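SAM-dependent methyltransferase (PDB 3D2L) probably transfers a methyl group from S-adenosylmethionine to an acceptor that is not identified, using a Rossmann-like methyltransferase domain. Local coordinates at residues 87-92 with 113-118; 47-52 with 71-76; 12-17 with 159-164. All blocks are in the same frame, centred on the assembly; numbering follows the deposited sequence.

Contact 1 (87-92 with 113-118)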
ATOM      1  N   ASP A  87       8.387  -5.868   8.817  1.00 35.05           N
ATOM      2  CA  ASP A  87       8.418  -6.237   7.409  1.00 36.70           C
ATOM      3  C   ASP A  87       7.124  -7.046   7.152  1.00 37.35           C
ATOM      4  O   ASP A  87       6.827  -7.944   7.947  1.00 33.66           O
ATOM      5  CB  ASP A  87       9.666  -7.099   7.240  1.00 38.62           C
ATOM      6  CG  ASP A  87       9.957  -7.468   5.815  1.00 47.25           C
ATOM      7  OD1 ASP A  87       9.017  -7.613   5.000  1.00 41.71           O
ATOM      8  OD2 ASP A  87      11.158  -7.656   5.527  1.00 53.96           O
HETATM    9  N   MSE A  88       6.379  -6.746   6.066  1.00 36.63           N
HETATM   10  CA  MSE A  88       5.105  -7.465   5.735  1.00 35.06           C
HETATM   11  C   MSE A  88       5.321  -8.933   5.494  1.00 32.30           C
HETATM   12  O   MSE A  88       4.412  -9.717   5.671  1.00 33.99           O
HETATM   13  CB  MSE A  88       4.346  -6.875   4.527  1.00 34.03           C
HETATM   14  CG  MSE A  88       5.120  -6.824   3.238  1.00 33.54           C
HETATM   15 SE   MSE A  88       3.953  -6.214   1.842  0.75 35.73          SE
HETATM   16  CE  MSE A  88       3.710  -4.244   2.472  1.00 33.06           C
ATOM     17  N   ARG A  89       6.516  -9.334   5.077  1.00 30.28           N
ATOM     18  CA  ARG A  89       6.711 -10.782   4.986  1.00 30.90           C
ATOM     19  C   ARG A  89       6.905 -11.537   6.268  1.00 32.58           C
ATOM     20  O   ARG A  89       6.999 -12.761   6.222  1.00 30.85           O
ATOM     21  CB  ARG A  89       7.822 -11.238   4.099  1.00 33.30           C
ATOM     22  CG  ARG A  89       8.869 -10.439   3.862  1.00 35.47           C
ATOM     23  CD  ARG A  89       8.820 -10.003   2.431  1.00 38.27           C
ATOM     24  NE  ARG A  89      10.194 -10.151   2.015  1.00 48.37           N
ATOM     25  CZ  ARG A  89      11.143  -9.226   2.077  1.00 53.37           C
ATOM     26  NH1 ARG A  89      10.871  -7.999   2.488  1.00 61.66           N
ATOM     27  NH2 ARG A  89      12.385  -9.556   1.676  1.00 48.58           N
ATOM     28  N   GLU A  90       7.009 -10.840   7.383  1.00 35.75           N
ATOM     29  CA  GLU A  90       7.200 -11.493   8.660  1.00 40.62           C
ATOM     30  C   GLU A  90       6.406 -10.790   9.717  1.00 40.35           C
ATOM     31  O   GLU A  90       6.932 -10.453  10.770  1.00 42.37           O
ATOM     32  CB  GLU A  90       8.708 -11.569   9.007  1.00 39.90           C
ATOM     33  CG  GLU A  90       9.435 -10.261   8.821  1.00 46.17           C
ATOM     34  CD  GLU A  90      10.940 -10.311   9.130  1.00 49.43           C
ATOM     35  OE1 GLU A  90      11.603 -11.317   8.777  1.00 56.71           O
ATOM     36  OE2 GLU A  90      11.459  -9.301   9.682  1.00 54.65           O
ATOM     37  N   LEU A  91       5.118 -10.569   9.453  1.00 41.25           N
ATOM     38  CA  LEU A  91       4.268  -9.905  10.436  1.00 42.19           C
ATOM     39  C   LEU A  91       4.151 -10.703  11.694  1.00 45.37           C
ATOM     40  O   LEU A  91       4.097 -11.931  11.668  1.00 44.96           O
ATOM     41  CB  LEU A  91       2.840  -9.722   9.964  1.00 42.75           C
ATOM     42  CG  LEU A  91       2.615  -8.871   8.754  1.00 46.22           C
ATOM     43  CD1 LEU A  91       1.114  -8.911   8.499  1.00 45.50           C
ATOM     44  CD2 LEU A  91       3.154  -7.463   9.059  1.00 50.19           C
ATOM     45  N   GLU A  92       4.047  -9.996  12.801  1.00 45.16           N
ATOM     46  CA  GLU A  92       3.861 -10.672  14.053  1.00 46.07           C
ATOM     47  C   GLU A  92       3.220  -9.703  15.019  1.00 46.05           C
ATOM     48  O   GLU A  92       3.855  -8.748  15.471  1.00 47.79           O
ATOM     49  CB  GLU A  92       5.180 -11.240  14.562  1.00 45.56           C
ATOM     50  CG  GLU A  92       4.967 -12.221  15.717  1.00 52.63           C
ATOM     51  CD  GLU A  92       6.145 -13.148  15.928  1.00 47.13           C
ATOM     52  OE1 GLU A  92       7.187 -12.980  15.252  1.00 53.29           O
ATOM     53  OE2 GLU A  92       6.009 -14.043  16.770  1.00 43.54           O
ATOM     54  N   GLU A 113       8.851 -13.594  -6.134  1.00 29.56           N
ATOM     55  CA  GLU A 113       7.690 -14.444  -5.961  1.00 29.70           C
ATOM     56  C   GLU A 113       7.678 -14.971  -4.527  1.00 29.03           C
ATOM     57  O   GLU A 113       6.637 -14.959  -3.867  1.00 26.67           O
ATOM     58  CB  GLU A 113       7.707 -15.548  -7.008  1.00 30.50           C
ATOM     59  CG  GLU A 113       7.697 -14.938  -8.452  1.00 37.33           C
ATOM     60  CD  GLU A 113       7.597 -15.969  -9.560  1.00 38.22           C
ATOM     61  OE1 GLU A 113       7.104 -17.091  -9.285  1.00 55.00           O
ATOM     62  OE2 GLU A 113       7.972 -15.639 -10.712  1.00 47.51           O
ATOM     63  N   ALA A 114       8.850 -15.351  -4.021  1.00 26.06           N
ATOM     64  CA  ALA A 114       8.982 -15.848  -2.639  1.00 26.97           C
ATOM     65  C   ALA A 114       8.498 -14.857  -1.623  1.00 25.52           C
ATOM     66  O   ALA A 114       7.823 -15.231  -0.668  1.00 23.59           O
ATOM     67  CB  ALA A 114      10.450 -16.255  -2.343  1.00 25.36           C
ATOM     68  N   ASP A 115       8.843 -13.583  -1.812  1.00 25.37           N
ATOM     69  CA  ASP A 115       8.410 -12.512  -0.916  1.00 25.18           C
ATOM     70  C   ASP A 115       6.909 -12.433  -0.803  1.00 25.15           C
ATOM     71  O   ASP A 115       6.366 -12.162   0.291  1.00 24.50           O
ATOM     72  CB  ASP A 115       8.873 -11.129  -1.442  1.00 24.53           C
ATOM     73  CG  ASP A 115      10.366 -10.934  -1.462  1.00 26.63           C
ATOM     74  OD1 ASP A 115      11.133 -11.597  -0.752  1.00 29.53           O
ATOM     75  OD2 ASP A 115      10.764 -10.002  -2.194  1.00 34.86           O
ATOM     76  N   VAL A 116       6.221 -12.575  -1.942  1.00 23.96           N
ATOM     77  CA  VAL A 116       4.769 -12.546  -1.958  1.00 25.60           C
ATOM     78  C   VAL A 116       4.188 -13.785  -1.192  1.00 23.37           C
ATOM     79  O   VAL A 116       3.279 -13.652  -0.396  1.00 25.45           O
ATOM     80  CB  VAL A 116       4.191 -12.478  -3.407  1.00 28.69           C
ATOM     81  CG1 VAL A 116       2.671 -12.366  -3.336  1.00 22.93           C
ATOM     82  CG2 VAL A 116       4.789 -11.232  -4.208  1.00 25.77           C
ATOM     83  N   LYS A 117       4.758 -14.956  -1.403  1.00 24.92           N
ATOM     84  CA  LYS A 117       4.283 -16.177  -0.715  1.00 25.87           C
ATOM     85  C   LYS A 117       4.538 -16.042   0.778  1.00 28.41           C
ATOM     86  O   LYS A 117       3.676 -16.371   1.605  1.00 29.12           O
ATOM     87  CB  LYS A 117       4.932 -17.432  -1.315  1.00 23.62           C
ATOM     88  CG  LYS A 117       4.561 -17.662  -2.765  1.00 28.89           C
ATOM     89  CD  LYS A 117       5.074 -18.999  -3.346  1.00 29.96           C
ATOM     90  CE  LYS A 117       6.499 -18.925  -3.841  1.00 47.19           C
ATOM     91  N   GLN A 118       5.676 -15.465   1.144  1.00 27.47           N
ATOM     92  CA  GLN A 118       5.999 -15.223   2.568  1.00 29.14           C
ATOM     93  C   GLN A 118       5.001 -14.263   3.163  1.00 27.72           C
ATOM     94  O   GLN A 118       4.537 -14.432   4.312  1.00 26.79           O
ATOM     95  CB  GLN A 118       7.417 -14.635   2.691  1.00 28.22           C
ATOM     96  CG  GLN A 118       8.503 -15.614   2.312  1.00 35.51           C
ATOM     97  CD  GLN A 118       9.842 -14.963   1.991  1.00 34.70           C
ATOM     98  OE1 GLN A 118      10.098 -13.813   2.342  1.00 33.78           O
ATOM     99  NE2 GLN A 118      10.717 -15.724   1.328  1.00 33.93           N
TER

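Contact 2 (47-52 with 71-76)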
ATOM      1  N   ALA A  47      -4.050   6.582   5.075  1.00 32.21           N
ATOM      2  CA  ALA A  47      -5.225   5.715   4.952  1.00 33.03           C
ATOM      3  C   ALA A  47      -5.510   5.038   6.273  1.00 31.16           C
ATOM      4  O   ALA A  47      -6.667   4.820   6.613  1.00 34.18           O
ATOM      5  CB  ALA A  47      -5.043   4.669   3.803  1.00 34.73           C
ATOM      6  N   THR A  48      -4.460   4.739   7.042  1.00 29.87           N
ATOM      7  CA  THR A  48      -4.595   4.081   8.342  1.00 29.33           C
ATOM      8  C   THR A  48      -5.411   4.942   9.299  1.00 26.40           C
ATOM      9  O   THR A  48      -6.319   4.467   9.976  1.00 26.43           O
ATOM     10  CB  THR A  48      -3.195   3.751   8.955  1.00 27.37           C
ATOM     11  OG1 THR A  48      -2.277   3.309   7.915  1.00 30.10           O
ATOM     12  CG2 THR A  48      -3.314   2.695  10.051  1.00 32.38           C
ATOM     13  N   LEU A  49      -5.122   6.226   9.328  1.00 28.83           N
ATOM     14  CA  LEU A  49      -5.889   7.157  10.175  1.00 29.87           C
ATOM     15  C   LEU A  49      -7.362   7.271   9.791  1.00 30.23           C
ATOM     16  O   LEU A  49      -8.214   7.455  10.700  1.00 30.09           O
ATOM     17  CB  LEU A  49      -5.210   8.542  10.214  1.00 29.26           C
ATOM     18  CG  LEU A  49      -3.778   8.566  10.786  1.00 34.90           C
ATOM     19  CD1 LEU A  49      -3.343  10.017  10.987  1.00 31.71           C
ATOM     20  CD2 LEU A  49      -3.687   7.791  12.105  1.00 36.65           C
ATOM     21  N   LEU A  50      -7.680   7.207   8.482  1.00 27.53           N
ATOM     22  CA  LEU A  50      -9.071   7.189   8.010  1.00 29.75           C
ATOM     23  C   LEU A  50      -9.755   5.896   8.418  1.00 29.72           C
ATOM     24  O   LEU A  50     -10.901   5.908   8.828  1.00 31.36           O
ATOM     25  CB  LEU A  50      -9.174   7.420   6.488  1.00 30.60           C
ATOM     26  CG  LEU A  50      -8.692   8.811   6.095  1.00 28.51           C
ATOM     27  CD1 LEU A  50      -8.670   8.923   4.610  1.00 32.26           C
ATOM     28  CD2 LEU A  50      -9.570   9.926   6.749  1.00 26.28           C
ATOM     29  N   LEU A  51      -9.038   4.782   8.299  1.00 29.03           N
ATOM     30  CA  LEU A  51      -9.525   3.488   8.766  1.00 29.59           C
ATOM     31  C   LEU A  51      -9.797   3.502  10.254  1.00 27.82           C
ATOM     32  O   LEU A  51     -10.799   2.936  10.714  1.00 27.79           O
ATOM     33  CB  LEU A  51      -8.469   2.418   8.441  1.00 28.65           C
ATOM     34  CG  LEU A  51      -8.363   2.056   6.948  1.00 32.88           C
ATOM     35  CD1 LEU A  51      -7.162   1.147   6.659  1.00 29.83           C
ATOM     36  CD2 LEU A  51      -9.664   1.396   6.505  1.00 32.42           C
ATOM     37  N   ALA A  52      -8.937   4.177  11.018  1.00 29.16           N
ATOM     38  CA  ALA A  52      -9.096   4.250  12.502  1.00 28.16           C
ATOM     39  C   ALA A  52     -10.433   4.895  12.919  1.00 32.43           C
ATOM     40  O   ALA A  52     -10.901   4.721  14.055  1.00 29.79           O
ATOM     41  CB  ALA A  52      -7.948   5.003  13.123  1.00 25.65           C
ATOM     42  N   GLN A  71       2.450   8.525  13.458  1.00 30.23           N
ATOM     43  CA  GLN A  71       2.132   8.684  14.885  1.00 29.94           C
ATOM     44  C   GLN A  71       1.825  10.110  15.279  1.00 29.48           C
ATOM     45  O   GLN A  71       0.875  10.368  16.005  1.00 27.58           O
ATOM     46  CB  GLN A  71       3.282   8.153  15.729  1.00 33.97           C
ATOM     47  CG  GLN A  71       3.103   8.335  17.214  1.00 31.32           C
ATOM     48  CD  GLN A  71       4.284   7.817  17.963  1.00 31.80           C
ATOM     49  OE1 GLN A  71       4.822   6.758  17.612  1.00 35.28           O
ATOM     50  NE2 GLN A  71       4.729   8.560  18.986  1.00 26.76           N
ATOM     51  N   GLU A  72       2.641  11.055  14.821  1.00 32.47           N
ATOM     52  CA  GLU A  72       2.399  12.456  15.122  1.00 32.66           C
ATOM     53  C   GLU A  72       1.033  12.921  14.619  1.00 32.56           C
ATOM     54  O   GLU A  72       0.325  13.613  15.332  1.00 31.02           O
ATOM     55  CB  GLU A  72       3.561  13.313  14.627  1.00 32.22           C
ATOM     56  CG  GLU A  72       4.787  13.115  15.542  1.00 42.50           C
ATOM     57  CD  GLU A  72       6.023  13.964  15.179  1.00 43.93           C
ATOM     58  OE1 GLU A  72       6.350  14.091  13.976  1.00 55.83           O
ATOM     59  OE2 GLU A  72       6.697  14.431  16.127  1.00 56.09           O
ATOM     60  N   LYS A  73       0.653  12.487  13.418  1.00 31.72           N
ATOM     61  CA  LYS A  73      -0.643  12.810  12.858  1.00 31.63           C
ATOM     62  C   LYS A  73      -1.768  12.198  13.685  1.00 32.66           C
ATOM     63  O   LYS A  73      -2.763  12.874  13.956  1.00 31.23           O
ATOM     64  CB  LYS A  73      -0.700  12.356  11.393  1.00 32.67           C
ATOM     65  CG  LYS A  73       0.244  13.142  10.506  1.00 32.45           C
ATOM     66  CD  LYS A  73      -0.002  12.842   9.020  1.00 38.52           C
ATOM     67  CE  LYS A  73       0.197  11.396   8.599  1.00 34.91           C
ATOM     68  NZ  LYS A  73      -0.329  11.169   7.202  1.00 32.92           N
ATOM     69  N   ALA A  74      -1.601  10.935  14.119  1.00 28.36           N
ATOM     70  CA  ALA A  74      -2.589  10.278  14.985  1.00 27.66           C
ATOM     71  C   ALA A  74      -2.728  11.043  16.307  1.00 30.29           C
ATOM     72  O   ALA A  74      -3.832  11.359  16.754  1.00 31.31           O
ATOM     73  CB  ALA A  74      -2.216   8.768  15.249  1.00 23.07           C
HETATM   74  N   MSE A  75      -1.610  11.375  16.938  1.00 29.09           N
HETATM   75  CA  MSE A  75      -1.689  12.117  18.203  1.00 31.00           C
HETATM   76  C   MSE A  75      -2.342  13.499  18.031  1.00 29.51           C
HETATM   77  O   MSE A  75      -3.123  13.940  18.870  1.00 29.82           O
HETATM   78  CB  MSE A  75      -0.295  12.308  18.826  1.00 31.30           C
HETATM   79  CG  MSE A  75       0.497  11.016  19.106  1.00 31.48           C
HETATM   80 SE   MSE A  75      -0.418   9.688  20.197  0.75 37.33          SE
HETATM   81  CE  MSE A  75      -0.382  10.627  21.936  1.00 35.18           C
ATOM     82  N   GLU A  76      -2.034  14.189  16.944  1.00 29.86           N
ATOM     83  CA  GLU A  76      -2.612  15.527  16.744  1.00 33.22           C
ATOM     84  C   GLU A  76      -4.124  15.513  16.457  1.00 31.91           C
ATOM     85  O   GLU A  76      -4.788  16.534  16.588  1.00 30.10           O
ATOM     86  CB  GLU A  76      -1.819  16.263  15.676  1.00 32.33           C
ATOM     87  CG  GLU A  76      -0.421  16.580  16.222  1.00 39.05           C
ATOM     88  CD  GLU A  76       0.484  17.312  15.248  1.00 39.83           C
ATOM     89  OE1 GLU A  76       0.357  17.115  14.017  1.00 40.92           O
ATOM     90  OE2 GLU A  76       1.350  18.054  15.755  1.00 49.58           O
TER

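Contact 3 (12-17 with 159-164)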
ATOM      1  N   ASP A  12       3.740  12.889   1.805  1.00 48.59           N
ATOM      2  CA  ASP A  12       2.369  13.337   2.035  1.00 47.57           C
ATOM      3  C   ASP A  12       1.968  14.400   1.023  1.00 49.76           C
ATOM      4  O   ASP A  12       0.808  14.442   0.574  1.00 48.97           O
ATOM      5  CB  ASP A  12       2.179  13.787   3.476  1.00 45.16           C
ATOM      6  CG  ASP A  12       2.059  12.595   4.436  1.00 44.23           C
ATOM      7  OD1 ASP A  12       2.240  11.451   3.980  1.00 45.39           O
ATOM      8  OD2 ASP A  12       1.757  12.770   5.627  1.00 36.98           O
ATOM      9  N   GLU A  13       2.923  15.247   0.640  1.00 49.32           N
ATOM     10  CA  GLU A  13       2.635  16.242  -0.366  1.00 48.54           C
ATOM     11  C   GLU A  13       2.461  15.544  -1.711  1.00 49.13           C
ATOM     12  O   GLU A  13       1.444  15.725  -2.354  1.00 50.59           O
ATOM     13  CB  GLU A  13       3.704  17.310  -0.410  1.00 49.84           C
ATOM     14  CG  GLU A  13       3.707  18.231   0.815  1.00 49.05           C
ATOM     15  CD  GLU A  13       4.676  19.393   0.620  1.00 52.00           C
ATOM     16  OE1 GLU A  13       5.838  19.146   0.166  1.00 47.86           O
ATOM     17  OE2 GLU A  13       4.256  20.543   0.890  1.00 43.20           O
ATOM     18  N   LEU A  14       3.405  14.702  -2.121  1.00 48.03           N
ATOM     19  CA  LEU A  14       3.247  13.980  -3.380  1.00 50.16           C
ATOM     20  C   LEU A  14       1.854  13.344  -3.541  1.00 51.64           C
ATOM     21  O   LEU A  14       1.369  13.231  -4.673  1.00 52.71           O
ATOM     22  CB  LEU A  14       4.340  12.890  -3.541  1.00 49.32           C
ATOM     23  CG  LEU A  14       4.374  12.035  -4.841  1.00 48.30           C
ATOM     24  CD1 LEU A  14       5.766  11.454  -5.105  1.00 39.71           C
ATOM     25  CD2 LEU A  14       3.320  10.913  -4.861  1.00 44.97           C
HETATM   26  N   MSE A  15       1.215  12.954  -2.428  1.00 52.19           N
HETATM   27  CA  MSE A  15      -0.070  12.257  -2.451  0.50 50.67           C
HETATM   28  C   MSE A  15      -1.240  13.097  -1.899  1.00 50.34           C
HETATM   29  O   MSE A  15      -2.335  12.566  -1.674  1.00 47.28           O
HETATM   30  CB  MSE A  15       0.082  10.977  -1.615  0.50 52.37           C
HETATM   31  CG  MSE A  15       1.283  10.069  -1.995  0.50 48.89           C
HETATM   32 SE   MSE A  15       1.063   8.899  -3.569  0.38 50.18          SE
HETATM   33  CE  MSE A  15      -0.276   7.662  -2.898  0.50 45.42           C
ATOM     34  N   GLN A  16      -1.012  14.381  -1.667  1.00 48.78           N
ATOM     35  CA  GLN A  16      -2.056  15.222  -1.097  1.00 50.49           C
ATOM     36  C   GLN A  16      -3.411  15.078  -1.811  1.00 49.57           C
ATOM     37  O   GLN A  16      -4.446  15.163  -1.156  1.00 49.64           O
ATOM     38  CB  GLN A  16      -1.594  16.683  -1.038  1.00 51.15           C
ATOM     39  CG  GLN A  16      -1.268  17.310  -2.380  1.00 55.40           C
ATOM     40  CD  GLN A  16      -0.423  18.562  -2.236  1.00 55.38           C
ATOM     41  OE1 GLN A  16      -0.381  19.181  -1.174  1.00 58.84           O
ATOM     42  NE2 GLN A  16       0.252  18.941  -3.317  1.00 62.40           N
ATOM     43  N   ASP A  17      -3.394  14.833  -3.128  1.00 48.24           N
ATOM     44  CA  ASP A  17      -4.616  14.650  -3.923  1.00 48.38           C
ATOM     45  C   ASP A  17      -5.057  13.190  -4.143  1.00 46.33           C
ATOM     46  O   ASP A  17      -6.045  12.957  -4.838  1.00 46.79           O
ATOM     47  CB  ASP A  17      -4.458  15.332  -5.291  1.00 50.54           C
ATOM     48  CG  ASP A  17      -4.319  16.840  -5.178  1.00 56.09           C
ATOM     49  OD1 ASP A  17      -4.708  17.413  -4.124  1.00 58.32           O
ATOM     50  OD2 ASP A  17      -3.834  17.450  -6.158  1.00 63.67           O
ATOM     51  N   SER A 159       8.105  21.127  -1.053  1.00 35.74           N
ATOM     52  CA  SER A 159       8.994  20.404  -1.924  1.00 35.49           C
ATOM     53  C   SER A 159       8.431  20.277  -3.348  1.00 35.03           C
ATOM     54  O   SER A 159       7.236  20.493  -3.586  1.00 35.22           O
ATOM     55  CB  SER A 159       9.222  18.995  -1.359  1.00 36.28           C
ATOM     56  OG  SER A 159       8.013  18.229  -1.377  1.00 36.98           O
ATOM     57  N   SER A 160       9.317  19.899  -4.262  1.00 34.04           N
ATOM     58  CA  SER A 160       9.002  19.620  -5.664  1.00 34.86           C
ATOM     59  C   SER A 160       9.698  18.288  -5.961  1.00 33.75           C
ATOM     60  O   SER A 160      10.681  17.953  -5.310  1.00 33.67           O
ATOM     61  CB  SER A 160       9.536  20.728  -6.591  1.00 34.94           C
ATOM     62  OG  SER A 160       8.981  22.014  -6.282  1.00 33.65           O
ATOM     63  N   TYR A 161       9.176  17.525  -6.908  1.00 33.83           N
ATOM     64  CA  TYR A 161       9.785  16.260  -7.312  1.00 33.09           C
ATOM     65  C   TYR A 161       9.721  16.049  -8.804  1.00 31.18           C
ATOM     66  O   TYR A 161       8.881  16.611  -9.507  1.00 30.09           O
ATOM     67  CB  TYR A 161       9.124  15.045  -6.622  1.00 34.55           C
ATOM     68  CG  TYR A 161       7.712  14.724  -7.103  1.00 34.96           C
ATOM     69  CD1 TYR A 161       7.506  13.947  -8.224  1.00 35.31           C
ATOM     70  CD2 TYR A 161       6.582  15.224  -6.433  1.00 39.74           C
ATOM     71  CE1 TYR A 161       6.236  13.660  -8.687  1.00 42.18           C
ATOM     72  CE2 TYR A 161       5.300  14.938  -6.888  1.00 41.10           C
ATOM     73  CZ  TYR A 161       5.136  14.141  -8.015  1.00 42.93           C
ATOM     74  OH  TYR A 161       3.883  13.831  -8.514  1.00 40.77           O
ATOM     75  N   ILE A 162      10.653  15.231  -9.258  1.00 32.20           N
ATOM     76  CA  ILE A 162      10.748  14.777 -10.634  1.00 30.70           C
ATOM     77  C   ILE A 162      10.793  13.247 -10.472  1.00 32.86           C
ATOM     78  O   ILE A 162      11.636  12.688  -9.765  1.00 30.24           O
ATOM     79  CB  ILE A 162      11.992  15.279 -11.366  1.00 32.39           C
ATOM     80  CG1 ILE A 162      11.907  16.801 -11.548  1.00 34.53           C
ATOM     81  CG2 ILE A 162      12.094  14.629 -12.736  1.00 26.86           C
ATOM     82  CD1 ILE A 162      13.187  17.488 -12.119  1.00 32.01           C
ATOM     83  N   TRP A 163       9.867  12.593 -11.139  1.00 33.82           N
ATOM     84  CA  TRP A 163       9.704  11.152 -11.076  1.00 32.51           C
ATOM     85  C   TRP A 163       9.720  10.534 -12.459  1.00 30.70           C
ATOM     86  O   TRP A 163       8.899  10.866 -13.303  1.00 33.49           O
ATOM     87  CB  TRP A 163       8.402  10.887 -10.358  1.00 33.40           C
ATOM     88  CG  TRP A 163       7.846   9.493 -10.411  1.00 31.40           C
ATOM     89  CD1 TRP A 163       8.476   8.353 -10.782  1.00 38.96           C
ATOM     90  CD2 TRP A 163       6.572   9.091  -9.894  1.00 39.81           C
ATOM     91  NE1 TRP A 163       7.638   7.272 -10.634  1.00 35.60           N
ATOM     92  CE2 TRP A 163       6.473   7.688 -10.067  1.00 34.76           C
ATOM     93  CE3 TRP A 163       5.496   9.782  -9.333  1.00 43.46           C
ATOM     94  CZ2 TRP A 163       5.334   6.959  -9.716  1.00 41.64           C
ATOM     95  CZ3 TRP A 163       4.368   9.061  -8.963  1.00 45.87           C
ATOM     96  CH2 TRP A 163       4.299   7.652  -9.160  1.00 44.13           C
ATOM     97  N   PHE A 164      10.708   9.673 -12.695  1.00 31.50           N
ATOM     98  CA  PHE A 164      10.817   8.922 -13.928  1.00 30.64           C
ATOM     99  C   PHE A 164      10.377   7.492 -13.629  1.00 32.62           C
ATOM    100  O   PHE A 164      10.859   6.876 -12.680  1.00 32.26           O
ATOM    101  CB  PHE A 164      12.240   8.855 -14.464  1.00 31.62           C
ATOM    102  CG  PHE A 164      12.852  10.211 -14.728  1.00 41.09           C
ATOM    103  CD1 PHE A 164      12.214  11.129 -15.549  1.00 45.42           C
ATOM    104  CD2 PHE A 164      14.092  10.542 -14.202  1.00 43.31           C
ATOM    105  CE1 PHE A 164      12.781  12.383 -15.795  1.00 45.96           C
ATOM    106  CE2 PHE A 164      14.657  11.783 -14.455  1.00 41.96           C
ATOM    107  CZ  PHE A 164      14.000  12.695 -15.248  1.00 37.64           C
TER

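Contact 1 (87-92 with 113-118)
A salt-bridge network of Asp-87, Arg-89 and Asp-115 pins the loop after strand 82-85 to the opening turns of helix 113-126. Arg-89 reaches across, its chain bent about CB-CG (chi2 -111°) and again about CG-CD, which carries the guanidinium alongside Asp-115. The bond from NE of Arg-89 to OD1 of Asp-115 is long and bent, 3.3 Å with an N-H...O angle of 128°, and so weak; the planes of the two groups are 60° apart, and Asp-115 OD2 lies over one face of the guanidinium. OD2 is itself taken by the N-H groups of Gln-111 and Thr-112, which probably fixes the carboxylate for the arginine. On the loop side, Asp-87 OD1 closes an Asx turn by accepting from Arg-89 N at 3.0 Å, and NH1 of Arg-89 lies 3.1 Å from Asp-87 OD2; the guanidinium thus bridges two carboxylates. Gln-118 runs beside the arginine: CB meets Arg-89 CB at 3.7 Å, and the amide, nearly coplanar with the guanidinium, sets OE1 at its edge. Further along the loop, Leu-91 N bonds to Ser-122 OG of the same helix. Met-88 and Leu-91 rest on Ile-40 of strand 36-40, while helix 203-212 packs its Trp-209 against Val-116.

Contact 2 (47-52 with 71-76)
The ammonium group of Lys-73 makes a salt bridge with Asp-12 OD2 of the N-terminal helix 9-14, while the base of the same side chain lies against Leu-49. This lysine therefore does two jobs: its CB helps seat the leucine, and its chain, bent at chi3 (-61°), carries the charge past the apolar contact toward the carboxylate. Leu-49 fills the space between helix 46-51 and helix 64-76 with both methyl groups. Its CG stands anti to the carbonyl carbon (chi1 -61°) and CD1 continues the chain outward (chi2 -170°), so the fork opens onto the peptide joining Lys-73 to Ala-74. CD1 takes the lysine side, 3.6 Å from Lys-73 CB and 3.7 Å from Ala-74 N. CD2 takes the other, 3.6 Å from Ala-74 CB. Leu-49 and Lys-73 cross at about a right angle, so they meet at one point instead of running along each other. The small side chain of Ala-74 lets the backbones come close, with the CA atoms of Leu-49 and Ala-74 6.6 Å apart. Phe-83 of strand 82-85 touches both residues and closes the cluster from the sheet. An alanine in place of Leu-49 would probably open a gap between the helices, leaving Ala-74 CB and the Lys-73 stem without their apolar partner. Helix 46-51 follows the glycine-rich loop after strand 36-40, which in class I methyltransferases binds S-adenosylmethionine. Across the two segments the chemistry is wholly apolar and side-chain driven: between them the touching is done by one branched residue, while the polar link of Lys-73 is directed to a third helix.

Contact 3 (12-17 with 159-164)
Leu-14 swings its CG opposite the backbone N (chi1 -178°), and Tyr-161 holds its ring between its own backbone N and carbonyl carbon (chi1 71°); together these turns set the leucine branch on the tyrosine face. Leu-14 CD1 sits 3.9 Å from the centroid of the Tyr-161 ring and 9° off the ring normal, a CH-pi contact over the middle of the face. CG of Leu-14 comes in beside it, 3.7 Å from Tyr-161 CE2, and the two side chains cross roughly at right angles. One residue earlier, Glu-13 sends an extended chain to the start of the strand. There Ser-159 OG donates to Glu-13 OE1 at 2.8 Å, nearly along the C-O axis of that oxygen, while OE2 accepts from Gln-158 N. With each carboxylate oxygen taken by a different residue, rotation of the group is probably restricted. Ser-159, Tyr-161 and Trp-163 direct their CB atoms toward the helix by strand alternation, and Tyr-161 is further packed on Leu-178 and Phe-180 of strand 173-183. This is a helix end packed on a sheet face: the last turn of the N-terminal helix 9-14 meets the antiparallel sheet of strands 150-155, 159-167, 173-183 and 189-199, which is inserted after the fifth strand of a class I methyltransferase core, where relatives often carry additions that shape the acceptor site.

The strand order 3-2-1-4-5-7-6 identifies the class I methyltransferase fold, and the three contacts are spread around it. Contacts 2 and 3 have centres 20 Å apart but touch through Lys-73 NZ and Asp-12 OD2, 3.1 Å apart, coupling the helices beside the glycine-rich loop to the N-terminal helix that meets the added sheet. Asp-12 also bonds to Thr-44 of that loop. Contact 1 stands apart: its centre is 25 Å from that of contact 2 and 28 Å from that of contact 3, opposite contact 3 across the chain centre. Its loop probably borders the adenine end of the cofactor pocket, as in relatives.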